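Local structure of dihydrodipicolinate synthase (Aquifex aeolicus, 2EHH) at residues G98-V103 against P128-N133; N207-R212 against T254-L259. The protein probably catalyses the condensation of pyruvate with aspartate beta-semialdehyde to 4-hydroxy-tetrahydrodipicolinate, a step of lysine biosynthesis, as a homotetramer. All coordinates share one frame; numbering follows the deposited sequence.

Interaction 1: residues G98-V103 against P128-N133; sequences GALVVV and PIIIYN
The ring of Tyr132 is met obliquely by two methyls of 98-103, both at one ring atom: Val102 CG2 lies 3.7 Å from Tyr132 CD2, and Leu100 CD2 lies 3.9 Å from Tyr132 CD2. Elsewhere Tyr132 packs on Lys161 and Ser163, and on Tyr106 of the second subunit. The setting is a TIM barrel: strands 98-102 and 129-133 are parallel neighbours, their axes inclined by 31°, and helix 111-124 makes the beta-alpha-beta crossover between them. Tyr132, the predicted proton donor/acceptor, shares the barrel-interior face with Leu100, Val102 and Ile130. Leu100 meets two residues of 129-133: its CD1 lies 4.0 Å from Ile130 CG2, and its CG, anti to the backbone N (chi1 -179°), lies 4.0 Å from Tyr132 CB. An alanine in place of Leu100 would probably open a gap beside Ile130 CG2 and remove one of the two methyls that bear on Tyr132 CD2, leaving the ring less restrained against turning. On the other face, Val101 CG2 reaches Ile129 CG2 at 3.7 Å, and Val101, Ile129 and Ile131 lean on helix 111-124, the first and last through Phe118. Five backbone hydrogen bonds tie the strands in a ladder, with bridges pairing Ala99 with Ile129 through Val102 with Tyr132. The shortest runs from Ile130 N to Ala99 O, 2.8 Å. One rung departs from the rest: Tyr132 N reaches Val101 O over 3.0 Å from 46° above the carbonyl plane.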
# COMPACT_ATOMS: atom_id res chain seq x y z
N GLY A 98 33.54 10.17 0.10
CA GLY A 98 32.66 9.04 0.28
C GLY A 98 31.84 8.78 -0.96
O GLY A 98 31.79 9.62 -1.86
N ALA A 99 31.22 7.61 -1.02
CA ALA A 99 30.39 7.23 -2.16
C ALA A 99 28.99 6.85 -1.68
O ALA A 99 28.85 6.04 -0.77
CB ALA A 99 31.02 6.06 -2.91
N LEU A 100 27.97 7.45 -2.29
CA LEU A 100 26.58 7.16 -1.96
C LEU A 100 26.13 6.13 -2.99
O LEU A 100 26.10 6.42 -4.19
CB LEU A 100 25.72 8.42 -2.08
CG LEU A 100 24.24 8.24 -1.72
CD1 LEU A 100 24.02 8.56 -0.24
CD2 LEU A 100 23.39 9.16 -2.58
N VAL A 101 25.79 4.94 -2.53
CA VAL A 101 25.39 3.86 -3.42
C VAL A 101 23.93 3.49 -3.18
O VAL A 101 23.59 2.92 -2.16
CB VAL A 101 26.27 2.63 -3.19
CG1 VAL A 101 25.89 1.52 -4.16
CG2 VAL A 101 27.74 3.02 -3.35
N VAL A 102 23.08 3.84 -4.14
CA VAL A 102 21.66 3.56 -4.00
C VAL A 102 21.35 2.07 -4.12
O VAL A 102 22.05 1.32 -4.79
CB VAL A 102 20.84 4.34 -5.08
CG1 VAL A 102 21.10 3.75 -6.47
CG2 VAL A 102 19.35 4.30 -4.74
N VAL A 103 20.30 1.65 -3.41
CA VAL A 103 19.87 0.26 -3.49
C VAL A 103 19.36 0.14 -4.93
O VAL A 103 18.62 1.00 -5.39
CB VAL A 103 18.68 -0.01 -2.52
CG1 VAL A 103 18.04 -1.35 -2.84
CG2 VAL A 103 19.17 0.01 -1.08
N PRO A 128 34.84 5.14 1.90
CA PRO A 128 33.65 5.04 2.76
C PRO A 128 32.39 5.01 1.90
O PRO A 128 32.22 5.82 1.00
CB PRO A 128 33.74 6.30 3.62
CG PRO A 128 35.23 6.50 3.75
CD PRO A 128 35.70 6.26 2.33
N ILE A 129 31.50 4.07 2.20
CA ILE A 129 30.27 3.92 1.43
C ILE A 129 29.02 4.13 2.27
O ILE A 129 28.91 3.62 3.38
CB ILE A 129 30.20 2.52 0.79
CG1 ILE A 129 31.32 2.38 -0.24
CG2 ILE A 129 28.82 2.30 0.15
CD1 ILE A 129 31.54 0.96 -0.71
N ILE A 130 28.08 4.89 1.71
CA ILE A 130 26.80 5.16 2.36
C ILE A 130 25.70 4.49 1.54
O ILE A 130 25.54 4.79 0.36
CB ILE A 130 26.48 6.68 2.40
CG1 ILE A 130 27.64 7.45 3.03
CG2 ILE A 130 25.19 6.91 3.20
CD1 ILE A 130 27.44 8.96 3.04
N ILE A 131 24.97 3.58 2.17
CA ILE A 131 23.87 2.91 1.49
C ILE A 131 22.73 3.92 1.35
O ILE A 131 22.50 4.72 2.25
CB ILE A 131 23.38 1.70 2.31
CG1 ILE A 131 24.45 0.60 2.30
CG2 ILE A 131 22.06 1.17 1.73
CD1 ILE A 131 24.16 -0.53 3.29
N TYR A 132 22.03 3.89 0.22
CA TYR A 132 20.92 4.81 0.03
C TYR A 132 19.64 4.01 -0.19
O TYR A 132 19.44 3.40 -1.24
CB TYR A 132 21.19 5.73 -1.17
CG TYR A 132 20.07 6.72 -1.47
CD1 TYR A 132 19.13 7.05 -0.50
CD2 TYR A 132 19.99 7.34 -2.72
CE1 TYR A 132 18.12 7.98 -0.76
CE2 TYR A 132 18.99 8.28 -2.99
CZ TYR A 132 18.06 8.59 -2.00
OH TYR A 132 17.09 9.53 -2.25
N ASN A 133 18.79 4.00 0.83
CA ASN A 133 17.53 3.27 0.79
C ASN A 133 16.36 4.22 0.57
O ASN A 133 16.12 5.13 1.37
CB ASN A 133 17.33 2.51 2.11
CG ASN A 133 16.08 1.64 2.11
OD1 ASN A 133 15.94 0.72 1.30
ND2 ASN A 133 15.16 1.92 3.03

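Interaction 2: residues N207-R212 against T254-L259; sequences NNVMPR and TACWML
Val209 carries this contact against the end of helix 250-258. Its CB points at 254-259 and already lies 4.1 Å from Leu259 CD1. From there CG1 runs on, anti to the carbonyl carbon (chi1 -59°), and ends among three residues. Val209 CG1 lies 3.9 Å from each of Ala255 CB, Cys256 SG and Leu259 CD1, so a single methyl is seated among one side chain from each of these positions. Ala255 and Cys256 lie on the last turn of the helix and Leu259 just beyond it, its N still donating to Ala255 O at 3.0 Å. Within the fold, 207-212 leads from strand 201-204, the last of the TIM barrel, into helix 211-223, with Met210 at its N-cap; helix 250-258 belongs to the helical region that follows the barrel in this family. The contact therefore fastens a barrel turn to the C-terminal helices, and Leu239 of helix 226-242 also packs on Val209. Cys256 SG has a second neighbour, Asn208 CB, at 4.0 Å, and so touches two consecutive residues of the turn. The amide end of Asn208 is engaged elsewhere: ND2 is hydrogen-bonded to Ala8 O and Val205 O, two grips that would restrain its rotation. Its side chain comes within about 4 Å, at nearest atoms, of that of Thr44, a predicted pyruvate-binding residue.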
# COMPACT_ATOMS: atom_id res chain seq x y z
N ASN A 207 18.31 22.00 2.02
CA ASN A 207 19.63 22.58 2.20
C ASN A 207 20.07 23.42 1.01
O ASN A 207 20.87 24.34 1.15
CB ASN A 207 20.67 21.47 2.40
CG ASN A 207 21.18 21.42 3.80
OD1 ASN A 207 21.04 22.38 4.56
ND2 ASN A 207 21.81 20.31 4.17
N ASN A 208 19.56 23.08 -0.16
CA ASN A 208 19.90 23.79 -1.39
C ASN A 208 19.52 25.27 -1.35
O ASN A 208 20.18 26.09 -2.00
CB ASN A 208 19.20 23.14 -2.59
CG ASN A 208 19.92 21.92 -3.10
OD1 ASN A 208 20.93 22.03 -3.79
ND2 ASN A 208 19.41 20.74 -2.75
N VAL A 209 18.49 25.62 -0.60
CA VAL A 209 18.04 27.00 -0.55
C VAL A 209 18.11 27.71 0.80
O VAL A 209 18.18 28.94 0.84
CB VAL A 209 16.62 27.13 -1.11
CG1 VAL A 209 16.60 26.63 -2.56
CG2 VAL A 209 15.64 26.33 -0.28
N MET A 210 18.09 26.96 1.90
CA MET A 210 18.19 27.56 3.22
C MET A 210 19.19 26.76 4.06
O MET A 210 18.83 26.16 5.07
CB MET A 210 16.82 27.61 3.91
CG MET A 210 15.90 28.69 3.34
SD MET A 210 14.34 28.89 4.23
CE MET A 210 14.85 29.92 5.61
N PRO A 211 20.46 26.75 3.64
CA PRO A 211 21.58 26.05 4.28
C PRO A 211 21.76 26.38 5.76
O PRO A 211 21.93 25.48 6.59
CB PRO A 211 22.80 26.52 3.48
CG PRO A 211 22.23 26.91 2.16
CD PRO A 211 20.95 27.59 2.52
N ARG A 212 21.74 27.67 6.08
CA ARG A 212 21.94 28.13 7.45
C ARG A 212 20.89 27.60 8.41
O ARG A 212 21.22 27.08 9.48
CB ARG A 212 21.96 29.66 7.49
CG ARG A 212 23.05 30.28 6.62
CD ARG A 212 22.93 31.80 6.59
NE ARG A 212 23.24 32.40 7.88
CZ ARG A 212 24.46 32.74 8.28
NH1 ARG A 212 25.51 32.55 7.49
NH2 ARG A 212 24.64 33.29 9.48
N THR A 254 13.82 24.57 -9.31
CA THR A 254 13.06 25.76 -9.66
C THR A 254 13.31 26.86 -8.63
O THR A 254 13.41 28.04 -8.98
CB THR A 254 11.55 25.47 -9.73
OG1 THR A 254 11.29 24.46 -10.73
CG2 THR A 254 10.78 26.74 -10.09
N ALA A 255 13.40 26.48 -7.36
CA ALA A 255 13.65 27.45 -6.29
C ALA A 255 15.03 28.08 -6.46
O ALA A 255 15.18 29.30 -6.30
CB ALA A 255 13.54 26.77 -4.93
N CYS A 256 16.02 27.26 -6.76
CA CYS A 256 17.38 27.75 -6.95
C CYS A 256 17.41 28.71 -8.14
O CYS A 256 18.16 29.69 -8.14
CB CYS A 256 18.35 26.59 -7.20
SG CYS A 256 18.59 25.52 -5.75
N TRP A 257 16.60 28.43 -9.16
CA TRP A 257 16.53 29.30 -10.33
C TRP A 257 15.97 30.65 -9.89
O TRP A 257 16.47 31.70 -10.31
CB TRP A 257 15.62 28.70 -11.40
CG TRP A 257 15.14 29.71 -12.41
CD1 TRP A 257 15.88 30.31 -13.39
CD2 TRP A 257 13.82 30.24 -12.52
NE1 TRP A 257 15.10 31.19 -14.10
CE2 TRP A 257 13.83 31.17 -13.59
CE3 TRP A 257 12.62 30.03 -11.82
CZ2 TRP A 257 12.68 31.88 -13.98
CZ3 TRP A 257 11.48 30.74 -12.21
CH2 TRP A 257 11.52 31.65 -13.28
N MET A 258 14.94 30.62 -9.06
CA MET A 258 14.32 31.84 -8.55
C MET A 258 15.32 32.67 -7.76
O MET A 258 15.24 33.90 -7.74
CB MET A 258 13.12 31.50 -7.67
CG MET A 258 11.97 30.84 -8.42
SD MET A 258 10.53 30.61 -7.37
CE MET A 258 9.33 30.05 -8.59
N LEU A 259 16.25 31.99 -7.10
CA LEU A 259 17.28 32.68 -6.32
C LEU A 259 18.47 33.04 -7.19
O LEU A 259 19.49 33.53 -6.70
CB LEU A 259 17.73 31.80 -5.16
CG LEU A 259 16.82 31.83 -3.93
CD1 LEU A 259 16.37 30.42 -3.59
CD2 LEU A 259 17.58 32.45 -2.76

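From the N terminus the chain first reaches 98-103, and interaction 1 closes a loop of 24 residues containing helix 111-124 when 128-133 pairs with it. Interaction 2 opens only later, at 207-212, and closes a mostly helical loop of 41 residues at 254-259; the two loops follow in series, neither nested nor crossed. Their centres are 24 Å apart, on opposite sides of the chain's centre, and their nearest atoms stay about 11 Å apart. Interaction 1 ties two adjacent barrel strands; interaction 2 ties the segment after the last barrel strand to helix 250-258, beyond the barrel. Interaction 1 holds the predicted active-site Tyr132, near Thr43 of the predicted proton relay, whereas interaction 2 only borders the site.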